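Local structure of ABC transporter, periplasmic substrate-binding protein (2HPG) at residues A[258-261]-A[262-266]; A[171-175]-A[176-180]; A[210-213]-A[214-217]. The protein probably binds a small solute in the periplasm and hands it to a tripartite ATP-independent (TRAP) transporter, as other DctP-family binding proteins do. All coordinates share one frame; numbering follows the deposited sequence. Where two conformers were deposited one is given.

The three contacts follow the chain in the order contact 2 (171-180), contact 3 (210-217) and contact 1 (258-266), and none touches another. Contact 2 turns helix 167-176 into strand 179-181, contact 3 carries the chain from helix 204-209 to strand 218-234, and contact 1 lies within the long helix 243-278. Contacts 1 and 2 lie on opposite sides of the chain's centre, their own centres about 28 Å apart; contact 3 stands about 25 Å from contact 1 and about 22 Å from contact 2, centre to centre. Contacts 2 and 3 thus deliver the chain into strands of one mixed sheet, while contact 1 is the middle of a helix packed against it, on strand 130-146.

Contact 1 (A[258-261]-A[262-266]); sequences IEVS and LKIMK
The shortest bonds between 258-261 and 262-266 run from I264 N to V260 O and from M265 N to S261 O, each 2.9 Å. The first is nearly linear at its hydrogen, 170°. Two longer steps precede them: L262 N reaches I258 O and K263 N reaches E259 O, both at 3.2 Å. Serine suits position 261 because its small, buried hydroxyl can serve the helix and the sheet at once: OG lies beside its own backbone N (chi1 -61°), accepts from V138 N of strand 130-146, and has a single proton to share between G257 O, one turn back, and Y136 O of the same strand.

Around this frame the side chains pack in i to i+4 pairs. I258 and L262 lie side by side, CG2 meeting CD1 at 3.9 Å. V260 and I264 do the same on the buried side, with V260 CG2 4.1 Å from I264 CD1; their beta branches make stiff, compact surfaces, which press on P22, A26 and Y23 of helix 22-37. Selenomethionine M265 is longer and more flexible. Its chain bends at chi3 (-60°), folding methyl CE back to 3.4 Å from S261 O, while the side chain also touches P101 and V138. The charged residues keep to the exposed side: K263 stretches out, and E259 extends to a salt bridge with K29.

The i to i+4 bonds are those of an alpha-helix, and the sorting of apolar and charged residues makes it amphipathic. This stretch, the interior of helix 243-278, lays its apolar side against helices 22-37 and 101-112 and strand 130-146, the layered helix-on-sheet packing of periplasmic binding proteins.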
ATOM      1  N   ILE A 258      -3.424  -1.312 -12.412  1.00 19.17           N
ATOM      2  CA  ILE A 258      -4.817  -0.876 -12.546  0.50 19.26           C
ATOM      3  C   ILE A 258      -5.742  -2.104 -12.486  1.00 19.27           C
ATOM      4  O   ILE A 258      -6.771  -2.123 -11.822  1.00 19.33           O
ATOM      5  CB  ILE A 258      -5.075  -0.182 -13.922  0.50 18.98           C
ATOM      6  CG1 ILE A 258      -4.350   1.178 -14.048  0.50 18.27           C
ATOM      7  CG2 ILE A 258      -6.587  -0.003 -14.135  0.50 18.89           C
ATOM      8  CD1 ILE A 258      -4.119   1.671 -15.532  0.60 17.91           C
ATOM      9  N   GLU A 259      -5.384  -3.117 -13.250  1.00 20.09           N
ATOM     10  CA  GLU A 259      -6.227  -4.319 -13.348  1.00 20.18           C
ATOM     11  C   GLU A 259      -6.434  -5.021 -11.999  1.00 19.51           C
ATOM     12  O   GLU A 259      -7.573  -5.340 -11.629  1.00 19.27           O
ATOM     13  CB  GLU A 259      -5.614  -5.292 -14.352  1.00 20.95           C
ATOM     14  CG  GLU A 259      -6.418  -6.542 -14.629  1.00 22.99           C
ATOM     15  CD  GLU A 259      -5.665  -7.558 -15.499  1.00 25.57           C
ATOM     16  OE1 GLU A 259      -4.504  -7.294 -15.889  1.00 34.97           O
ATOM     17  OE2 GLU A 259      -6.238  -8.634 -15.794  1.00 32.94           O
ATOM     18  N   VAL A 260      -5.354  -5.300 -11.275  1.00 18.16           N
ATOM     19  CA  VAL A 260      -5.515  -6.006  -9.992  1.00 17.69           C
ATOM     20  C   VAL A 260      -6.127  -5.093  -8.916  1.00 16.77           C
ATOM     21  O   VAL A 260      -6.894  -5.544  -8.092  1.00 17.11           O
ATOM     22  CB  VAL A 260      -4.206  -6.682  -9.520  1.00 17.67           C
ATOM     23  CG1 VAL A 260      -3.154  -5.656  -9.091  1.00 16.80           C
ATOM     24  CG2 VAL A 260      -4.516  -7.715  -8.405  1.00 17.05           C
ATOM     25  N   SER A 261      -5.830  -3.801  -8.945  1.00 16.95           N
ATOM     26  CA  SER A 261      -6.427  -2.850  -8.004  1.00 16.69           C
ATOM     27  C   SER A 261      -7.950  -2.831  -8.044  1.00 16.52           C
ATOM     28  O   SER A 261      -8.618  -2.812  -7.007  1.00 17.02           O
ATOM     29  CB  SER A 261      -5.917  -1.449  -8.303  1.00 16.94           C
ATOM     30  OG  SER A 261      -4.520  -1.378  -8.159  1.00 18.29           O
ATOM     31  N   LEU A 262      -8.505  -2.855  -9.244  1.00 17.42           N
ATOM     32  CA  LEU A 262      -9.953  -2.844  -9.419  1.00 17.93           C
ATOM     33  C   LEU A 262     -10.568  -4.174  -9.068  1.00 18.30           C
ATOM     34  O   LEU A 262     -11.664  -4.203  -8.546  1.00 17.18           O
ATOM     35  CB  LEU A 262     -10.322  -2.497 -10.848  1.00 18.51           C
ATOM     36  CG  LEU A 262     -10.130  -1.020 -11.189  1.00 18.48           C
ATOM     37  CD1 LEU A 262     -10.138  -0.875 -12.685  1.00 20.55           C
ATOM     38  CD2 LEU A 262     -11.207  -0.174 -10.577  1.00 18.54           C
ATOM     39  N   LYS A 263      -9.891  -5.275  -9.390  1.00 19.04           N
ATOM     40  CA  LYS A 263     -10.378  -6.602  -8.996  1.00 19.10           C
ATOM     41  C   LYS A 263     -10.418  -6.730  -7.472  1.00 18.28           C
ATOM     42  O   LYS A 263     -11.390  -7.214  -6.891  1.00 18.16           O
ATOM     43  CB  LYS A 263      -9.498  -7.702  -9.589  1.00 19.99           C
ATOM     44  CG  LYS A 263     -10.161  -9.082  -9.637  1.00 20.76           C
ATOM     45  CD  LYS A 263      -9.189 -10.199 -10.008  1.00 22.22           C
ATOM     46  CE  LYS A 263      -9.964 -11.507 -10.304  1.00 26.12           C
ATOM     47  NZ  LYS A 263      -9.103 -12.729 -10.359  1.00 28.29           N
ATOM     48  N   ILE A 264      -9.354  -6.296  -6.827  1.00 17.29           N
ATOM     49  CA  ILE A 264      -9.302  -6.236  -5.370  1.00 16.85           C
ATOM     50  C   ILE A 264     -10.453  -5.384  -4.808  1.00 17.35           C
ATOM     51  O   ILE A 264     -11.210  -5.847  -3.951  1.00 17.80           O
ATOM     52  CB  ILE A 264      -7.926  -5.722  -4.853  1.00 16.27           C
ATOM     53  CG1 ILE A 264      -6.836  -6.768  -5.068  1.00 15.55           C
ATOM     54  CG2 ILE A 264      -7.992  -5.410  -3.364  1.00 16.76           C
ATOM     55  CD1 ILE A 264      -5.449  -6.294  -4.683  1.00 15.68           C
HETATM   56  N   MSE A 265     -10.588  -4.147  -5.280  1.00 17.66           N
HETATM   57  CA  MSE A 265     -11.537  -3.198  -4.696  1.00 17.52           C
HETATM   58  C   MSE A 265     -12.993  -3.412  -5.048  1.00 17.74           C
HETATM   59  O   MSE A 265     -13.861  -3.017  -4.276  1.00 17.20           O
HETATM   60  CB  MSE A 265     -11.149  -1.756  -5.067  1.00 17.91           C
HETATM   61  CG  MSE A 265     -10.043  -1.208  -4.235  1.00 15.96           C
HETATM   62 SE   MSE A 265      -9.718   0.660  -4.619  0.80 19.55          SE
HETATM   63  CE  MSE A 265      -9.267   0.506  -6.510  1.00 14.18           C
ATOM     64  N   LYS A 266     -13.254  -4.002  -6.214  1.00 18.23           N
ATOM     65  CA  LYS A 266     -14.607  -4.178  -6.736  1.00 18.81           C
ATOM     66  C   LYS A 266     -15.126  -5.605  -6.557  1.00 19.39           C
ATOM     67  O   LYS A 266     -16.332  -5.800  -6.546  1.00 19.21           O
ATOM     68  CB  LYS A 266     -14.670  -3.794  -8.215  1.00 19.00           C
ATOM     69  CG  LYS A 266     -14.501  -2.292  -8.462  1.00 18.72           C
ATOM     70  CD  LYS A 266     -14.415  -1.966  -9.970  1.00 21.51           C
ATOM     71  CE  LYS A 266     -15.683  -2.278 -10.761  1.00 25.49           C
ATOM     72  NZ  LYS A 266     -16.846  -1.422 -10.394  1.00 27.78           N
TER

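Contact 2 (A[171-175]-A[176-180]); sequences ESIRS and LGAIP
I173 packs its CG2 methyl against A178 CB at 3.7 Å, closing the tight side of a turn that takes helix 167-176 into strand 179-181. The same CG2 approaches P180 CB at 4.2 Å, while CD1 lies 4.4 Å from L176 CD1. F144 meets both I173 and L176, so branched aliphatic side chains suit this buried side; alanine, small and compact, fits where the chain doubles back.

A Schellman motif ends the helix. A178 N bonds to I173 O at 3.2 Å, and G177 N adds weak bonds to I173 O and R174 O. G177 has phi 135°, where a beta carbon would strike the preceding carbonyl oxygen, hence glycine. S175 turns its OG between backbone N and carbonyl carbon (chi1 78°) and donates to S172 O at 2.7 Å, an oxygen that also accepts from L176 N.

The outer side is looser. R174 CG is anti to the backbone N (chi1 -174°), and the chain runs extended to NE, carrying the guanidinium outward; CB rests on the proline ring, 3.8 Å from P180 CD, and R174 CA makes a straight CA-H...O contact with A178 O at 3.4 Å.

Chemically, amides and one hydroxyl of the local chain engage the carbonyls of S172, I173 and R174, and apolar contacts hold the helix-to-strand link of this beta-alpha-beta unit, with the cationic group kept at the exposed side.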
ATOM      1  N   GLU A 171       1.562   7.221  13.457  1.00 21.45           N
ATOM      2  CA  GLU A 171       1.017   8.549  13.764  1.00 21.92           C
ATOM      3  C   GLU A 171      -0.429   8.688  13.341  1.00 21.80           C
ATOM      4  O   GLU A 171      -1.194   9.338  14.020  1.00 22.02           O
ATOM      5  CB  GLU A 171       1.834   9.627  13.054  1.00 22.95           C
ATOM      6  CG  GLU A 171       3.269   9.696  13.524  1.00 26.51           C
ATOM      7  CD  GLU A 171       3.407  10.278  14.906  1.00 30.68           C
ATOM      8  OE1 GLU A 171       2.470  10.984  15.360  1.00 31.35           O
ATOM      9  OE2 GLU A 171       4.459  10.017  15.547  1.00 35.59           O
ATOM     10  N   SER A 172      -0.786   8.090  12.209  1.00 21.72           N
ATOM     11  CA  SER A 172      -2.172   8.044  11.754  1.00 21.79           C
ATOM     12  C   SER A 172      -3.098   7.351  12.771  1.00 21.97           C
ATOM     13  O   SER A 172      -4.111   7.925  13.183  1.00 21.92           O
ATOM     14  CB  SER A 172      -2.252   7.337  10.402  1.00 21.97           C
ATOM     15  OG  SER A 172      -1.734   8.167   9.378  1.00 20.90           O
ATOM     16  N   ILE A 173      -2.745   6.131  13.172  1.00 21.79           N
ATOM     17  CA  ILE A 173      -3.562   5.361  14.114  1.00 21.75           C
ATOM     18  C   ILE A 173      -3.622   6.021  15.483  1.00 22.50           C
ATOM     19  O   ILE A 173      -4.675   6.008  16.162  1.00 22.77           O
ATOM     20  CB  ILE A 173      -3.062   3.901  14.241  1.00 21.56           C
ATOM     21  CG1 ILE A 173      -3.285   3.142  12.921  1.00 20.30           C
ATOM     22  CG2 ILE A 173      -3.754   3.183  15.382  1.00 20.58           C
ATOM     23  CD1 ILE A 173      -4.683   3.275  12.339  1.00 19.41           C
ATOM     24  N   ARG A 174      -2.507   6.619  15.885  1.00 22.70           N
ATOM     25  CA  ARG A 174      -2.480   7.439  17.106  1.00 23.27           C
ATOM     26  C   ARG A 174      -3.419   8.647  17.023  1.00 22.77           C
ATOM     27  O   ARG A 174      -4.130   8.941  17.964  1.00 22.48           O
ATOM     28  CB  ARG A 174      -1.052   7.895  17.413  1.00 23.04           C
ATOM     29  CG  ARG A 174      -0.901   8.613  18.728  1.00 23.51           C
ATOM     30  CD  ARG A 174       0.562   8.907  18.993  1.00 25.75           C
ATOM     31  NE  ARG A 174       0.775   9.801  20.135  1.00 30.22           N
ATOM     32  CZ  ARG A 174       0.706  11.136  20.084  1.00 31.66           C
ATOM     33  NH1 ARG A 174       0.387  11.757  18.957  1.00 32.95           N
ATOM     34  NH2 ARG A 174       0.947  11.867  21.179  1.00 30.85           N
ATOM     35  N   SER A 175      -3.425   9.344  15.898  1.00 22.84           N
ATOM     36  CA  SER A 175      -4.274  10.519  15.751  1.00 23.42           C
ATOM     37  C   SER A 175      -5.777  10.178  15.734  1.00 23.56           C
ATOM     38  O   SER A 175      -6.601  10.990  16.168  1.00 23.57           O
ATOM     39  CB  SER A 175      -3.904  11.285  14.487  1.00 23.92           C
ATOM     40  OG  SER A 175      -4.445  10.630  13.357  1.00 26.27           O
ATOM     41  N   LEU A 176      -6.129   8.987  15.235  1.00 23.38           N
ATOM     42  CA  LEU A 176      -7.529   8.509  15.238  1.00 22.88           C
ATOM     43  C   LEU A 176      -8.045   8.177  16.633  1.00 22.94           C
ATOM     44  O   LEU A 176      -9.253   8.195  16.871  1.00 23.71           O
ATOM     45  CB  LEU A 176      -7.684   7.286  14.338  1.00 22.50           C
ATOM     46  CG  LEU A 176      -7.437   7.540  12.855  1.00 22.62           C
ATOM     47  CD1 LEU A 176      -7.786   6.314  12.004  1.00 21.97           C
ATOM     48  CD2 LEU A 176      -8.198   8.758  12.391  1.00 20.87           C
ATOM     49  N   GLY A 177      -7.138   7.862  17.547  1.00 22.96           N
ATOM     50  CA  GLY A 177      -7.470   7.741  18.974  1.00 22.25           C
ATOM     51  C   GLY A 177      -6.907   6.534  19.684  1.00 22.27           C
ATOM     52  O   GLY A 177      -7.105   6.378  20.891  1.00 21.82           O
ATOM     53  N   ALA A 178      -6.182   5.683  18.952  1.00 21.89           N
ATOM     54  CA  ALA A 178      -5.646   4.442  19.503  1.00 21.33           C
ATOM     55  C   ALA A 178      -4.195   4.564  19.980  1.00 20.78           C
ATOM     56  O   ALA A 178      -3.538   5.558  19.719  1.00 21.01           O
ATOM     57  CB  ALA A 178      -5.734   3.346  18.458  1.00 21.05           C
ATOM     58  N   ILE A 179      -3.730   3.527  20.679  1.00 19.90           N
ATOM     59  CA  ILE A 179      -2.308   3.308  20.933  1.00 20.53           C
ATOM     60  C   ILE A 179      -1.777   2.395  19.822  1.00 20.60           C
ATOM     61  O   ILE A 179      -2.078   1.194  19.823  1.00 20.09           O
ATOM     62  CB  ILE A 179      -2.074   2.590  22.273  1.00 19.82           C
ATOM     63  CG1 ILE A 179      -2.669   3.377  23.432  1.00 22.04           C
ATOM     64  CG2 ILE A 179      -0.572   2.356  22.539  1.00 19.49           C
ATOM     65  CD1 ILE A 179      -2.850   2.507  24.677  1.00 21.19           C
ATOM     66  N   PRO A 180      -0.977   2.943  18.876  1.00 20.70           N
ATOM     67  CA  PRO A 180      -0.397   2.079  17.858  1.00 20.57           C
ATOM     68  C   PRO A 180       0.690   1.158  18.418  1.00 20.68           C
ATOM     69  O   PRO A 180       1.443   1.552  19.299  1.00 19.61           O
ATOM     70  CB  PRO A 180       0.187   3.069  16.850  1.00 20.56           C
ATOM     71  CG  PRO A 180       0.543   4.265  17.700  1.00 20.91           C
ATOM     72  CD  PRO A 180      -0.564   4.350  18.701  1.00 20.94           C
TER

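Contact 3 (A[210-213]-A[214-217]); sequences GGLY and EVLK
Y213 and E214 lie side by side, ring and carboxylate planes 42° apart. The tyrosine's CG sits between its backbone N and carbonyl carbon (chi1 50°), a rotamer that swings the ring back toward G211, whose C lies 4.0 Å above one face, displaced toward the rim. E214 CG, placed beside its own backbone N by chi1, lies 3.4 Å from G211 O; the bend at chi2 (-75°) then turns the carboxylate back, OE2 3.7 Å from Y213 CE1. The two methylenes of glutamate pack along the turn while the carboxylate stays exposed. V215 CG2 lies 3.4 Å from L212 O, and the L212 and V215 side chains cross at a slant, CD2 4.1 Å from CG2.

In the backbone, E214 N bonds to G211 O, three residues back, the 3-10 pattern. L212 O accepts from two donors, V215 N at i+3 and L216 N at i+4, both at 3.0 Å. Glycine suits 211, where phi is positive in the Schellman motif ending helix 204-209.

L212 and V215 turn to Y189 of helix 188-193, Y213 leans on K279 and M281, and N147 bonds to the backbone of V215 and K217 as the chain enters strand 218-234.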
ATOM      1  N   GLY A 210      -5.569 -14.820   7.385  1.00 16.08           N
ATOM      2  CA  GLY A 210      -4.900 -15.027   8.671  1.00 16.07           C
ATOM      3  C   GLY A 210      -5.716 -15.762   9.731  1.00 16.30           C
ATOM      4  O   GLY A 210      -5.218 -15.968  10.871  1.00 15.67           O
ATOM      5  N   GLY A 211      -6.961 -16.123   9.392  1.00 15.43           N
ATOM      6  CA  GLY A 211      -7.891 -16.755  10.322  1.00 15.44           C
ATOM      7  C   GLY A 211      -8.128 -15.920  11.550  1.00 15.88           C
ATOM      8  O   GLY A 211      -8.433 -16.435  12.622  1.00 16.25           O
ATOM      9  N   LEU A 212      -8.003 -14.611  11.409  1.00 15.95           N
ATOM     10  CA  LEU A 212      -8.102 -13.731  12.580  1.00 16.24           C
ATOM     11  C   LEU A 212      -9.534 -13.622  13.129  1.00 16.04           C
ATOM     12  O   LEU A 212      -9.736 -13.196  14.253  1.00 16.37           O
ATOM     13  CB  LEU A 212      -7.529 -12.351  12.243  1.00 15.98           C
ATOM     14  CG  LEU A 212      -6.003 -12.328  12.154  1.00 16.12           C
ATOM     15  CD1 LEU A 212      -5.534 -11.000  11.514  1.00 19.18           C
ATOM     16  CD2 LEU A 212      -5.356 -12.561  13.537  1.00 15.94           C
ATOM     17  N   TYR A 213     -10.519 -14.053  12.349  1.00 16.71           N
ATOM     18  CA  TYR A 213     -11.897 -14.134  12.811  1.00 17.04           C
ATOM     19  C   TYR A 213     -12.077 -15.090  14.003  1.00 16.98           C
ATOM     20  O   TYR A 213     -13.068 -15.002  14.722  1.00 16.97           O
ATOM     21  CB  TYR A 213     -12.823 -14.560  11.662  1.00 17.69           C
ATOM     22  CG  TYR A 213     -12.350 -15.785  10.923  1.00 17.18           C
ATOM     23  CD1 TYR A 213     -12.559 -17.061  11.432  1.00 17.70           C
ATOM     24  CD2 TYR A 213     -11.706 -15.664   9.706  1.00 16.56           C
ATOM     25  CE1 TYR A 213     -12.118 -18.185  10.747  1.00 17.49           C
ATOM     26  CE2 TYR A 213     -11.250 -16.779   9.028  1.00 17.91           C
ATOM     27  CZ  TYR A 213     -11.471 -18.036   9.544  1.00 18.03           C
ATOM     28  OH  TYR A 213     -11.013 -19.138   8.848  1.00 18.19           O
ATOM     29  N   GLU A 214     -11.110 -15.965  14.226  1.00 17.01           N
ATOM     30  CA  GLU A 214     -11.130 -16.849  15.407  1.00 17.83           C
ATOM     31  C   GLU A 214     -10.910 -16.075  16.712  1.00 18.37           C
ATOM     32  O   GLU A 214     -11.311 -16.536  17.786  1.00 18.21           O
ATOM     33  CB  GLU A 214     -10.072 -17.931  15.277  1.00 18.06           C
ATOM     34  CG  GLU A 214     -10.245 -18.893  14.114  1.00 19.48           C
ATOM     35  CD  GLU A 214     -11.357 -19.929  14.300  1.00 22.83           C
ATOM     36  OE1 GLU A 214     -12.021 -19.910  15.354  1.00 21.06           O
ATOM     37  OE2 GLU A 214     -11.554 -20.773  13.384  1.00 21.61           O
ATOM     38  N   VAL A 215     -10.279 -14.900  16.637  1.00 18.13           N
ATOM     39  CA  VAL A 215      -9.872 -14.175  17.869  1.00 18.11           C
ATOM     40  C   VAL A 215     -10.335 -12.723  17.952  1.00 18.44           C
ATOM     41  O   VAL A 215     -10.225 -12.101  19.006  1.00 19.12           O
ATOM     42  CB  VAL A 215      -8.324 -14.280  18.088  1.00 18.09           C
ATOM     43  CG1 VAL A 215      -7.970 -15.652  18.627  1.00 18.15           C
ATOM     44  CG2 VAL A 215      -7.510 -13.930  16.782  1.00 16.78           C
ATOM     45  N   LEU A 216     -10.829 -12.187  16.833  1.00 18.58           N
ATOM     46  CA  LEU A 216     -11.409 -10.865  16.763  1.00 18.89           C
ATOM     47  C   LEU A 216     -12.811 -10.989  16.138  1.00 19.40           C
ATOM     48  O   LEU A 216     -13.014 -11.696  15.159  1.00 18.58           O
ATOM     49  CB  LEU A 216     -10.510  -9.928  15.933  1.00 18.60           C
ATOM     50  CG  LEU A 216      -9.096  -9.645  16.444  1.00 17.81           C
ATOM     51  CD1 LEU A 216      -8.177  -9.157  15.295  1.00 16.23           C
ATOM     52  CD2 LEU A 216      -9.124  -8.588  17.583  1.00 15.13           C
ATOM     53  N   LYS A 217     -13.772 -10.290  16.726  1.00 20.30           N
ATOM     54  CA  LYS A 217     -15.175 -10.401  16.330  1.00 20.13           C
ATOM     55  C   LYS A 217     -15.635  -9.314  15.360  1.00 19.78           C
ATOM     56  O   LYS A 217     -16.448  -9.591  14.470  1.00 18.43           O
ATOM     57  CB  LYS A 217     -16.080 -10.395  17.567  1.00 20.39           C
ATOM     58  CG  LYS A 217     -17.569 -10.297  17.230  1.00 21.23           C
ATOM     59  CD  LYS A 217     -18.439 -10.608  18.418  1.00 23.32           C
ATOM     60  CE  LYS A 217     -19.911 -10.242  18.130  1.00 24.76           C
ATOM     61  NZ  LYS A 217     -20.829 -10.703  19.212  1.00 27.03           N
TER